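Local coordinates for hypothetical protein (Staphylococcus aureus subsp. aureus, PDB 1QYI) that is of unknown function but probably acts as a hydrolase of the haloacid dehalogenase (HAD) superfamily, with a parallel-sheet core and a large helical portion, at residues Leu30-Tyr35 with His39-Trp44; Tyr207-Ile212 with Phe249-Leu254; Phe288-Ala293 with Leu325-Ser330. All blocks are in the same frame, centred on the assembly; numbering follows the deposited sequence.

Interaction 1: residues Leu30-Tyr35 with His39-Trp44; sequences LMDKCY and HSHIDW
Met31, a selenomethionine at the end of helix 16-31, carries the nonpolar half of the contact. Its chain bends at chi2 and chi3, bringing the terminal methyl to His39 CB and the Ser40 carbonyl: CE lies 3.6 Å from His39 CB, near the plane of that imidazole and at its edge, and 3.4 Å from Ser40 O. Closer to the main chain, Met31 CB packs 3.5 Å from His41 CD2, the two side chains running past each other in opposite directions. CG of His41 sits between its own backbone N and carbonyl carbon (chi1 62°), which brings the ring alongside Met31 CB. Met31 O approaches the same ring obliquely, near CD2.

Polar contact across the segments rests on one hydrogen bond. Trp44 NE1 donates to Asp32 OD2 at 2.9 Å, with an N-H...O angle of 153°, meeting the anti lone pair of that oxygen. Carboxylate and indole planes are nearly coplanar, 19° apart, and OD2 lies at the indole edge. Asp32 also begins the type I turn to Tyr35, which leads the chain out of the helix.

Within 39-44, ring placement is linked to the backbone. His41 ND1 donates to Ile42 O at 2.8 Å, while Trp44 CZ2 lies 3.4 Å above the imidazole plane, offset toward its rim. His39 instead directs NE2 to Phe126 O, and the Trp44 side chain reaches Phe203 and Glu28 of helix 16-31.

The chemistry thus joins a helix end to the loop after it: one bond holds the buried indole N-H against a carboxylate nearly coplanar with the ring, and Asp32 OD2, 4.2 Å from His41 NE2, might stabilise a protonated imidazole, although the charge of His41 is not seen.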
loop_
_atom_site.group_PDB
_atom_site.type_symbol
_atom_site.label_atom_id
_atom_site.label_comp_id
_atom_site.label_asym_id
_atom_site.label_seq_id
_atom_site.Cartn_x
_atom_site.Cartn_y
_atom_site.Cartn_z
ATOM N N LEU A 30 15.450 3.173 13.450
ATOM C CA LEU A 30 16.464 2.408 14.165
ATOM C C LEU A 30 17.837 3.052 14.272
ATOM O O LEU A 30 18.465 2.981 15.329
ATOM C CB LEU A 30 16.587 1.035 13.512
ATOM C CG LEU A 30 16.397 -0.234 14.329
ATOM C CD1 LEU A 30 15.313 -0.136 15.379
ATOM C CD2 LEU A 30 16.057 -1.294 13.325
HETATM N N MSE A 31 18.285 3.686 13.190
HETATM C CA MSE A 31 19.605 4.314 13.135
HETATM C C MSE A 31 19.616 5.820 13.344
HETATM O O MSE A 31 20.609 6.362 13.822
HETATM C CB MSE A 31 20.284 4.023 11.788
HETATM C CG MSE A 31 20.250 2.566 11.354
HETATM SE SE MSE A 31 20.981 1.350 12.685
HETATM C CE MSE A 31 22.507 0.725 11.635
ATOM N N ASP A 32 18.545 6.517 12.983
ATOM C CA ASP A 32 18.586 7.963 13.158
ATOM C C ASP A 32 18.645 8.417 14.610
ATOM O O ASP A 32 17.955 7.894 15.482
ATOM C CB ASP A 32 17.419 8.651 12.459
ATOM C CG ASP A 32 17.670 10.132 12.259
ATOM O OD1 ASP A 32 17.600 10.880 13.251
ATOM O OD2 ASP A 32 17.972 10.544 11.116
ATOM N N LYS A 33 19.493 9.411 14.852
ATOM C CA LYS A 33 19.680 9.944 16.186
ATOM C C LYS A 33 18.456 10.766 16.603
ATOM O O LYS A 33 18.430 11.357 17.686
ATOM C CB LYS A 33 20.969 10.784 16.243
ATOM C CG LYS A 33 21.708 10.744 17.595
ATOM C CD LYS A 33 23.015 9.935 17.544
ATOM C CE LYS A 33 22.804 8.421 17.631
ATOM N NZ LYS A 33 22.865 7.842 19.016
ATOM N N CYS A 34 17.435 10.782 15.745
ATOM C CA CYS A 34 16.180 11.497 16.014
ATOM C C CYS A 34 15.247 10.582 16.794
ATOM O O CYS A 34 14.261 11.032 17.380
ATOM C CB CYS A 34 15.475 11.866 14.709
ATOM S SG CYS A 34 15.483 13.593 14.287
ATOM N N TYR A 35 15.581 9.293 16.781
ATOM C CA TYR A 35 14.805 8.248 17.445
ATOM C C TYR A 35 15.723 7.351 18.280
ATOM O O TYR A 35 16.191 7.766 19.339
ATOM C CB TYR A 35 14.074 7.427 16.384
ATOM C CG TYR A 35 13.241 8.284 15.454
ATOM C CD1 TYR A 35 12.164 9.031 15.946
ATOM C CD2 TYR A 35 13.551 8.386 14.093
ATOM C CE1 TYR A 35 11.419 9.860 15.109
ATOM C CE2 TYR A 35 12.811 9.213 13.242
ATOM C CZ TYR A 35 11.747 9.949 13.764
ATOM O OH TYR A 35 11.012 10.798 12.974
ATOM N N HIS A 39 23.106 2.770 15.497
ATOM C CA HIS A 39 24.436 2.839 14.894
ATOM C C HIS A 39 24.495 3.902 13.788
ATOM O O HIS A 39 23.514 4.618 13.569
ATOM C CB HIS A 39 24.822 1.462 14.340
ATOM C CG HIS A 39 24.793 0.374 15.372
ATOM N ND1 HIS A 39 25.409 0.484 16.598
ATOM C CD2 HIS A 39 24.210 -0.853 15.352
ATOM C CE1 HIS A 39 25.211 -0.617 17.292
ATOM N NE2 HIS A 39 24.488 -1.448 16.560
ATOM N N SER A 40 25.638 4.016 13.110
ATOM C CA SER A 40 25.792 5.000 12.037
ATOM C C SER A 40 24.947 4.563 10.855
ATOM O O SER A 40 24.469 3.428 10.798
ATOM C CB SER A 40 27.263 5.145 11.608
ATOM O OG SER A 40 27.719 4.050 10.825
ATOM N N HIS A 41 24.764 5.463 9.906
ATOM C CA HIS A 41 23.943 5.140 8.769
ATOM C C HIS A 41 24.171 6.161 7.671
ATOM O O HIS A 41 24.645 7.277 7.918
ATOM C CB HIS A 41 22.484 5.137 9.199
ATOM C CG HIS A 41 22.005 6.468 9.687
ATOM N ND1 HIS A 41 21.588 7.459 8.822
ATOM C CD2 HIS A 41 21.947 6.990 10.926
ATOM C CE1 HIS A 41 21.299 8.542 9.520
ATOM N NE2 HIS A 41 21.507 8.293 10.795
ATOM N N ILE A 42 23.830 5.775 6.449
ATOM C CA ILE A 42 24.016 6.657 5.313
ATOM C C ILE A 42 23.072 7.855 5.413
ATOM O O ILE A 42 22.040 7.791 6.081
ATOM C CB ILE A 42 23.787 5.884 3.998
ATOM C CG1 ILE A 42 24.209 6.751 2.815
ATOM C CG2 ILE A 42 22.337 5.430 3.895
ATOM C CD1 ILE A 42 24.268 6.005 1.525
ATOM N N ASP A 43 23.442 8.959 4.775
ATOM C CA ASP A 43 22.614 10.156 4.798
ATOM C C ASP A 43 21.343 9.883 4.001
ATOM O O ASP A 43 21.398 9.556 2.816
ATOM C CB ASP A 43 23.379 11.333 4.196
ATOM C CG ASP A 43 22.670 12.659 4.400
ATOM O OD1 ASP A 43 23.194 13.690 3.940
ATOM O OD2 ASP A 43 21.594 12.686 5.029
ATOM N N TRP A 44 20.200 9.996 4.663
ATOM C CA TRP A 44 18.908 9.744 4.035
ATOM C C TRP A 44 18.717 10.527 2.753
ATOM O O TRP A 44 18.168 10.018 1.779
ATOM C CB TRP A 44 17.797 10.130 4.993
ATOM C CG TRP A 44 17.904 9.483 6.309
ATOM C CD1 TRP A 44 17.774 10.084 7.523
ATOM C CD2 TRP A 44 18.109 8.094 6.565
ATOM N NE1 TRP A 44 17.865 9.152 8.525
ATOM C CE2 TRP A 44 18.049 7.910 7.962
ATOM C CE3 TRP A 44 18.282 6.966 5.746
ATOM C CZ2 TRP A 44 18.217 6.666 8.569
ATOM C CZ3 TRP A 44 18.445 5.721 6.350
ATOM C CH2 TRP A 44 18.387 5.582 7.746
#

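Interaction 2: residues Tyr207-Ile212 with Phe249-Leu254; sequences YIYQEI and FENLGL
Tyr209 and Asn251 make the direct contact, a small one at the protein surface burying 129 Å² in all. Asn251 CB comes up to the edge of the tyrosine ring, 4.0 Å from Tyr209 CD1, lying near the ring plane. The planes of the Asn251 amide and that ring are 85° apart. With CG anti to its backbone N (chi1 165°), Asn251 extends from helix 242-252 across to the loop.

Behind this pair, each side chain has its own setting. Ile208 CG2 sits 3.5 Å above one face of the Tyr209 ring, offset toward its rim, and Ile208 itself packs on Val247 and Pro248 of the helix, so Ile208 also ties the loop to the helix. Gln210 O accepts a hydrogen bond from Arg17 NH1 of helix 16-31. On the other segment, Phe249 meets Phe12 edge-to-face and Leu254 packs on helix 217-229, at the end of the helix that carries Asn251.

Gly253 ends that helix with positive phi (90°); Leu254 N bonds to Phe249 O at 2.9 Å and Gly253 N to Glu250 O at 3.1 Å, a Schellman motif. The whole joins a helix of the parallel-sheet core to the chain returning from the long helical insertion, a junction consistent with a HAD fold carrying a C1-type cap.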
loop_
_atom_site.group_PDB
_atom_site.type_symbol
_atom_site.label_atom_id
_atom_site.label_comp_id
_atom_site.label_asym_id
_atom_site.label_seq_id
_atom_site.Cartn_x
_atom_site.Cartn_y
_atom_site.Cartn_z
ATOM N N TYR A 207 8.889 9.453 -2.392
ATOM C CA TYR A 207 9.034 8.392 -3.368
ATOM C C TYR A 207 7.762 8.186 -4.174
ATOM O O TYR A 207 7.646 7.219 -4.928
ATOM C CB TYR A 207 9.447 7.099 -2.663
ATOM C CG TYR A 207 10.864 7.168 -2.150
ATOM C CD1 TYR A 207 11.946 6.982 -3.014
ATOM C CD2 TYR A 207 11.129 7.500 -0.827
ATOM C CE1 TYR A 207 13.257 7.131 -2.574
ATOM C CE2 TYR A 207 12.440 7.653 -0.380
ATOM C CZ TYR A 207 13.494 7.466 -1.264
ATOM O OH TYR A 207 14.788 7.632 -0.835
ATOM N N ILE A 208 6.798 9.082 -4.000
ATOM C CA ILE A 208 5.559 8.982 -4.757
ATOM C C ILE A 208 5.919 9.443 -6.158
ATOM O O ILE A 208 5.284 9.062 -7.137
ATOM C CB ILE A 208 4.443 9.896 -4.166
ATOM C CG1 ILE A 208 3.124 9.618 -4.874
ATOM C CG2 ILE A 208 4.801 11.379 -4.347
ATOM C CD1 ILE A 208 1.952 10.322 -4.232
ATOM N N TYR A 209 6.965 10.260 -6.236
ATOM C CA TYR A 209 7.452 10.773 -7.508
ATOM C C TYR A 209 8.427 9.807 -8.186
ATOM O O TYR A 209 8.798 10.012 -9.333
ATOM C CB TYR A 209 8.128 12.121 -7.289
ATOM C CG TYR A 209 7.202 13.183 -6.780
ATOM C CD1 TYR A 209 6.308 13.825 -7.632
ATOM C CD2 TYR A 209 7.260 13.592 -5.448
ATOM C CE1 TYR A 209 5.503 14.866 -7.166
ATOM C CE2 TYR A 209 6.457 14.621 -4.974
ATOM C CZ TYR A 209 5.584 15.261 -5.837
ATOM O OH TYR A 209 4.811 16.311 -5.369
ATOM N N GLN A 210 8.843 8.761 -7.481
ATOM C CA GLN A 210 9.769 7.798 -8.067
ATOM C C GLN A 210 9.127 6.429 -8.015
ATOM O O GLN A 210 9.761 5.440 -7.644
ATOM C CB GLN A 210 11.090 7.766 -7.300
ATOM C CG GLN A 210 11.569 9.138 -6.875
ATOM C CD GLN A 210 12.990 9.130 -6.377
ATOM O OE1 GLN A 210 13.449 10.102 -5.786
ATOM N NE2 GLN A 210 13.704 8.037 -6.629
ATOM N N GLU A 211 7.854 6.386 -8.386
ATOM C CA GLU A 211 7.077 5.158 -8.380
ATOM C C GLU A 211 7.620 4.181 -9.437
ATOM O O GLU A 211 8.084 4.581 -10.509
ATOM C CB GLU A 211 5.604 5.506 -8.643
ATOM C CG GLU A 211 4.584 4.507 -8.107
ATOM C CD GLU A 211 4.299 4.657 -6.606
ATOM O OE1 GLU A 211 3.935 5.760 -6.157
ATOM O OE2 GLU A 211 4.423 3.660 -5.870
ATOM N N ILE A 212 7.578 2.895 -9.101
ATOM C CA ILE A 212 8.045 1.820 -9.974
ATOM C C ILE A 212 7.074 1.599 -11.145
ATOM O O ILE A 212 5.926 1.200 -10.958
ATOM C CB ILE A 212 8.202 0.496 -9.184
ATOM C CG1 ILE A 212 7.845 0.699 -7.711
ATOM C CG2 ILE A 212 9.641 0.036 -9.244
ATOM C CD1 ILE A 212 6.391 1.144 -7.417
ATOM N N PHE A 249 0.517 9.813 -11.512
ATOM C CA PHE A 249 0.100 9.929 -12.906
ATOM C C PHE A 249 0.444 11.292 -13.487
ATOM O O PHE A 249 0.805 11.414 -14.660
ATOM C CB PHE A 249 -1.406 9.662 -13.047
ATOM C CG PHE A 249 -1.749 8.204 -13.243
ATOM C CD1 PHE A 249 -1.304 7.240 -12.345
ATOM C CD2 PHE A 249 -2.523 7.797 -14.324
ATOM C CE1 PHE A 249 -1.624 5.893 -12.521
ATOM C CE2 PHE A 249 -2.848 6.449 -14.505
ATOM C CZ PHE A 249 -2.393 5.500 -13.596
ATOM N N GLU A 250 0.330 12.313 -12.652
ATOM C CA GLU A 250 0.632 13.682 -13.033
ATOM C C GLU A 250 2.111 13.789 -13.407
ATOM O O GLU A 250 2.446 14.159 -14.530
ATOM C CB GLU A 250 0.276 14.591 -11.853
ATOM C CG GLU A 250 1.030 15.891 -11.771
ATOM C CD GLU A 250 0.989 16.668 -13.051
ATOM O OE1 GLU A 250 -0.121 16.869 -13.584
ATOM O OE2 GLU A 250 2.070 17.081 -13.520
ATOM N N ASN A 251 2.983 13.444 -12.463
ATOM C CA ASN A 251 4.431 13.481 -12.663
ATOM C C ASN A 251 4.869 12.656 -13.877
ATOM O O ASN A 251 5.816 13.023 -14.571
ATOM C CB ASN A 251 5.125 12.986 -11.379
ATOM C CG ASN A 251 6.605 12.643 -11.577
ATOM O OD1 ASN A 251 6.991 11.472 -11.550
ATOM N ND2 ASN A 251 7.433 13.662 -11.762
ATOM N N LEU A 252 4.163 11.561 -14.143
ATOM C CA LEU A 252 4.502 10.680 -15.260
ATOM C C LEU A 252 3.988 11.128 -16.620
ATOM O O LEU A 252 4.509 10.701 -17.652
ATOM C CB LEU A 252 4.000 9.268 -14.974
ATOM C CG LEU A 252 4.638 8.584 -13.764
ATOM C CD1 LEU A 252 3.826 7.360 -13.395
ATOM C CD2 LEU A 252 6.078 8.217 -14.086
ATOM N N GLY A 253 2.968 11.981 -16.626
ATOM C CA GLY A 253 2.408 12.455 -17.882
ATOM C C GLY A 253 1.278 11.580 -18.406
ATOM O O GLY A 253 1.008 11.556 -19.602
ATOM N N LEU A 254 0.604 10.862 -17.513
ATOM C CA LEU A 254 -0.486 9.994 -17.927
ATOM C C LEU A 254 -1.826 10.649 -17.630
ATOM O O LEU A 254 -2.819 10.405 -18.319
ATOM C CB LEU A 254 -0.393 8.649 -17.204
ATOM C CG LEU A 254 0.911 7.874 -17.390
ATOM C CD1 LEU A 254 0.919 6.662 -16.480
ATOM C CD2 LEU A 254 1.079 7.463 -18.845
#

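Interaction 3: residues Phe288-Ala293 with Leu325-Ser330; sequences FSYIAA and LADLLS
Tyr290 reaches from helix 288-295 to Asp327 on helix 325-334, and this pair forms the tight part of the contact. The carboxylate meets the edge of the phenol, with Asp327 CG in the ring plane and 3.4 Å from Tyr290 OH. The side chains cross at about a right angle, ring and carboxylate planes 79° apart. Asp327 OD1 lies 3.3 Å from Tyr290 OH; its spacing from the ring carbon CE2 is too short in the model to be relied on. Asp327 CG lies anti to its carbonyl carbon (chi1 -76°), which swings the carboxylate toward the tyrosine although its first bond does not head there.

Looser packing follows one helical turn on, where Ser330 CB lies 4.0 Å from Tyr290 CD2, touching the ring obliquely through carbon alone. Ser330 OG hydrogen-bonds to Pro285 O and also lies 3.1 Å from Ala326 O. The outer face of helix 325-334, at Leu329, is exposed, whereas all three touching residues are buried. Ser289 and Tyr290 touch Ala237 of strand 233-237, while Phe288 meets Tyr302 of helix 302-307 edge-to-face.

Asp327 OD1 has its strongest partner in Lys284 NZ, a salt bridge, and OD2 lies close to Asp7 OD2. Asp327 is probably the second acid of the GDxxxD motif IV of HAD enzymes, and Lys284 probably the motif III lysine. The chemistry implies a buried carboxylate met by the edge of the Tyr290 ring from one helix and by the Lys284 salt bridge, probably beside the HAD active site.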
loop_
_atom_site.group_PDB
_atom_site.type_symbol
_atom_site.label_atom_id
_atom_site.label_comp_id
_atom_site.label_asym_id
_atom_site.label_seq_id
_atom_site.Cartn_x
_atom_site.Cartn_y
_atom_site.Cartn_z
ATOM N N PHE A 288 -18.691 -0.218 -6.807
ATOM C CA PHE A 288 -18.942 1.206 -6.625
ATOM C C PHE A 288 -17.968 2.143 -7.317
ATOM O O PHE A 288 -18.382 3.053 -8.041
ATOM C CB PHE A 288 -18.952 1.579 -5.149
ATOM C CG PHE A 288 -18.908 3.057 -4.919
ATOM C CD1 PHE A 288 -20.017 3.845 -5.205
ATOM C CD2 PHE A 288 -17.747 3.673 -4.465
ATOM C CE1 PHE A 288 -19.982 5.229 -5.038
ATOM C CE2 PHE A 288 -17.701 5.060 -4.295
ATOM C CZ PHE A 288 -18.824 5.839 -4.586
ATOM N N SER A 289 -16.678 1.945 -7.065
ATOM C CA SER A 289 -15.654 2.800 -7.656
ATOM C C SER A 289 -15.622 2.666 -9.171
ATOM O O SER A 289 -15.406 3.648 -9.876
ATOM C CB SER A 289 -14.280 2.475 -7.074
ATOM O OG SER A 289 -13.917 1.132 -7.362
ATOM N N TYR A 290 -15.856 1.460 -9.679
ATOM C CA TYR A 290 -15.863 1.276 -11.115
ATOM C C TYR A 290 -17.078 1.979 -11.699
ATOM O O TYR A 290 -17.018 2.534 -12.795
ATOM C CB TYR A 290 -15.870 -0.213 -11.481
ATOM C CG TYR A 290 -14.485 -0.763 -11.749
ATOM C CD1 TYR A 290 -13.663 -0.179 -12.713
ATOM C CD2 TYR A 290 -13.973 -1.826 -10.996
ATOM C CE1 TYR A 290 -12.361 -0.629 -12.922
ATOM C CE2 TYR A 290 -12.669 -2.288 -11.193
ATOM C CZ TYR A 290 -11.863 -1.682 -12.160
ATOM O OH TYR A 290 -10.564 -2.114 -12.356
ATOM N N ILE A 291 -18.175 1.974 -10.948
ATOM C CA ILE A 291 -19.413 2.616 -11.385
ATOM C C ILE A 291 -19.267 4.141 -11.380
ATOM O O ILE A 291 -19.851 4.842 -12.212
ATOM C CB ILE A 291 -20.594 2.195 -10.473
ATOM C CG1 ILE A 291 -20.820 0.687 -10.614
ATOM C CG2 ILE A 291 -21.853 2.975 -10.836
ATOM C CD1 ILE A 291 -21.964 0.121 -9.768
ATOM N N ALA A 292 -18.478 4.640 -10.435
ATOM C CA ALA A 292 -18.231 6.066 -10.309
ATOM C C ALA A 292 -17.307 6.530 -11.431
ATOM O O ALA A 292 -17.435 7.644 -11.938
ATOM C CB ALA A 292 -17.601 6.360 -8.964
ATOM N N ALA A 293 -16.377 5.663 -11.812
ATOM C CA ALA A 293 -15.421 5.959 -12.864
ATOM C C ALA A 293 -16.072 5.877 -14.239
ATOM O O ALA A 293 -15.537 6.387 -15.231
ATOM C CB ALA A 293 -14.261 4.992 -12.790
ATOM N N LEU A 325 -8.407 -10.234 -8.749
ATOM C CA LEU A 325 -9.618 -10.995 -8.895
ATOM C C LEU A 325 -10.799 -10.138 -8.433
ATOM O O LEU A 325 -11.894 -10.244 -8.977
ATOM C CB LEU A 325 -9.508 -12.257 -8.049
ATOM C CG LEU A 325 -10.802 -13.061 -7.959
ATOM C CD1 LEU A 325 -11.216 -13.496 -9.365
ATOM C CD2 LEU A 325 -10.604 -14.262 -7.052
ATOM N N ALA A 326 -10.579 -9.288 -7.433
ATOM C CA ALA A 326 -11.650 -8.430 -6.934
ATOM C C ALA A 326 -12.208 -7.540 -8.048
ATOM O O ALA A 326 -13.359 -7.120 -7.986
ATOM C CB ALA A 326 -11.148 -7.572 -5.778
ATOM N N ASP A 327 -11.396 -7.248 -9.063
ATOM C CA ASP A 327 -11.847 -6.420 -10.179
ATOM C C ASP A 327 -12.610 -7.263 -11.187
ATOM O O ASP A 327 -13.487 -6.770 -11.907
ATOM C CB ASP A 327 -10.663 -5.739 -10.869
ATOM C CG ASP A 327 -10.125 -4.576 -10.067
ATOM O OD1 ASP A 327 -10.949 -3.821 -9.525
ATOM O OD2 ASP A 327 -8.894 -4.398 -9.977
ATOM N N LEU A 328 -12.265 -8.543 -11.241
ATOM C CA LEU A 328 -12.914 -9.475 -12.150
ATOM C C LEU A 328 -14.384 -9.652 -11.748
ATOM O O LEU A 328 -15.274 -9.598 -12.595
ATOM C CB LEU A 328 -12.163 -10.814 -12.129
ATOM C CG LEU A 328 -12.755 -11.963 -12.946
ATOM C CD1 LEU A 328 -11.647 -12.849 -13.495
ATOM C CD2 LEU A 328 -13.697 -12.749 -12.048
ATOM N N LEU A 329 -14.627 -9.850 -10.454
ATOM C CA LEU A 329 -15.978 -10.015 -9.927
ATOM C C LEU A 329 -16.782 -8.720 -10.080
ATOM O O LEU A 329 -17.994 -8.760 -10.300
ATOM C CB LEU A 329 -15.910 -10.448 -8.457
ATOM C CG LEU A 329 -15.912 -11.944 -8.070
ATOM C CD1 LEU A 329 -15.152 -12.798 -9.068
ATOM C CD2 LEU A 329 -15.310 -12.078 -6.678
ATOM N N SER A 330 -16.114 -7.570 -9.973
ATOM C CA SER A 330 -16.789 -6.279 -10.139
ATOM C C SER A 330 -17.257 -6.124 -11.584
ATOM O O SER A 330 -18.256 -5.461 -11.847
ATOM C CB SER A 330 -15.851 -5.113 -9.800
ATOM O OG SER A 330 -15.592 -5.015 -8.409
#

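From the N terminus, the three contacts follow in series; none nests in or crosses another. Interaction 1 closes a tight loop, with three residues between its segments, where the chain leaves helix 16-31 for the helical portion. Interaction 2 spans 36 residues, as the chain comes back from that portion and passes through helix 217-229 and strand 233-237 into helix 242-252. Interaction 3 spans 31 residues, joining the core helices before and after strand 318-322 along the chain. Interactions 1 and 2 come within about 5 Å at their nearest atoms without touching, whereas the centres of 1 and 3 lie about 43 Å apart, on opposite sides of the chain's centre.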